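Local coordinates for guanine nucleotide exchange protein (Legionella pneumophila, PDB 1XSZ), which probably acts as a guanine nucleotide exchange factor for ADP-ribosylation factor, pairing a Sec7 domain with a C-terminal capping domain, at residues A[251-254]-A[255-259]. Numbering follows the deposited sequence. Where two conformers were deposited one is given.
Sequences KSWL and SFFTG
T258 turns its hydroxyl back on the helix: OG1 donates to L254 O at 2.7 Å, and the backbone N of T258 donates to the same oxygen at 2.9 Å. The two donors come from opposite faces of the L254 carbonyl plane, so this one acceptor is gripped twice. With chi1 at 71°, OG1 sits between the T258 backbone N and carbonyl carbon, which swings it round to L254; it also accepts from Y260 N. Three more i to i+4 bonds, from S255 N to K251 O, F256 N to S252 O and F257 N to W253 O, run along this short helix of the capping domain. K251 is its N-cap residue, and G259, the first residue past the helix, leaves helical geometry with positive phi, just ahead of strand 260-268.

Apolar contacts line the flank turned to the Sec7 domain. W253 and F257, one turn apart, point the same way, with W253 CZ3 4.1 Å from F257 CD2, each approaching the other's ring obliquely. L254 CD2 sits over one face of the indole near its rim, 3.5 Å above the plane. Beyond the helix, W253 stacks with F139 and gives NE1 to Y135, while F257 packs on I142 and T146, joining the cap to helix 131-149.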
# COMPACT_ATOMS: atom_id res chain seq x y z
N LYS A 251 -0.25 -11.66 5.05
CA LYS A 251 0.04 -12.79 4.19
C LYS A 251 1.53 -13.03 4.37
O LYS A 251 2.31 -12.07 4.51
CB LYS A 251 -0.26 -12.46 2.72
CG LYS A 251 -1.74 -12.35 2.42
CD LYS A 251 -1.98 -12.05 0.95
CE LYS A 251 -3.47 -11.90 0.67
NZ LYS A 251 -3.73 -11.57 -0.76
N SER A 252 1.95 -14.29 4.38
CA SER A 252 3.35 -14.60 4.59
C SER A 252 4.28 -13.89 3.60
O SER A 252 5.34 -13.41 4.00
CB SER A 252 3.59 -16.11 4.52
OG SER A 252 3.35 -16.62 3.22
N TRP A 253 3.90 -13.83 2.33
CA TRP A 253 4.77 -13.18 1.36
C TRP A 253 4.93 -11.69 1.60
O TRP A 253 5.98 -11.14 1.30
CB TRP A 253 4.33 -13.47 -0.09
CG TRP A 253 3.24 -12.61 -0.67
CD1 TRP A 253 1.90 -12.87 -0.70
CD2 TRP A 253 3.42 -11.39 -1.41
NE1 TRP A 253 1.24 -11.91 -1.41
CE2 TRP A 253 2.14 -10.98 -1.86
CE3 TRP A 253 4.54 -10.61 -1.74
CZ2 TRP A 253 1.95 -9.83 -2.62
CZ3 TRP A 253 4.34 -9.46 -2.50
CH2 TRP A 253 3.06 -9.08 -2.93
N LEU A 254 3.91 -11.05 2.16
CA LEU A 254 3.99 -9.62 2.46
C LEU A 254 4.90 -9.40 3.67
O LEU A 254 5.58 -8.38 3.76
CB LEU A 254 2.59 -9.04 2.69
CG LEU A 254 1.75 -8.98 1.41
CD1 LEU A 254 0.32 -8.55 1.72
CD2 LEU A 254 2.40 -8.02 0.42
N SER A 255 4.90 -10.35 4.60
CA SER A 255 5.75 -10.26 5.78
C SER A 255 7.21 -10.37 5.32
O SER A 255 8.09 -9.64 5.78
CB SER A 255 5.42 -11.39 6.76
OG SER A 255 6.31 -11.40 7.86
N PHE A 256 7.46 -11.29 4.39
CA PHE A 256 8.79 -11.52 3.83
C PHE A 256 9.26 -10.28 3.06
O PHE A 256 10.35 -9.76 3.29
CB PHE A 256 8.69 -12.74 2.88
CG PHE A 256 9.95 -13.04 2.09
CD1 PHE A 256 10.33 -12.25 1.01
CD2 PHE A 256 10.69 -14.18 2.38
CE1 PHE A 256 11.43 -12.60 0.23
CE2 PHE A 256 11.79 -14.54 1.61
CZ PHE A 256 12.16 -13.75 0.52
N PHE A 257 8.41 -9.79 2.17
CA PHE A 257 8.75 -8.66 1.32
C PHE A 257 8.87 -7.30 2.00
O PHE A 257 9.80 -6.54 1.68
CB PHE A 257 7.71 -8.60 0.18
CG PHE A 257 8.03 -7.60 -0.90
CD1 PHE A 257 9.24 -7.64 -1.59
CD2 PHE A 257 7.08 -6.65 -1.27
CE1 PHE A 257 9.51 -6.75 -2.63
CE2 PHE A 257 7.34 -5.75 -2.31
CZ PHE A 257 8.55 -5.81 -2.99
N THR A 258 7.97 -7.01 2.93
CA THR A 258 7.92 -5.70 3.58
C THR A 258 8.07 -5.65 5.10
O THR A 258 8.21 -4.56 5.66
CB THR A 258 6.58 -5.00 3.29
OG1 THR A 258 5.54 -5.67 4.02
CG2 THR A 258 6.24 -5.04 1.80
N GLY A 259 8.01 -6.80 5.76
CA GLY A 259 8.10 -6.82 7.22
C GLY A 259 6.74 -6.62 7.86
O GLY A 259 6.61 -6.49 9.07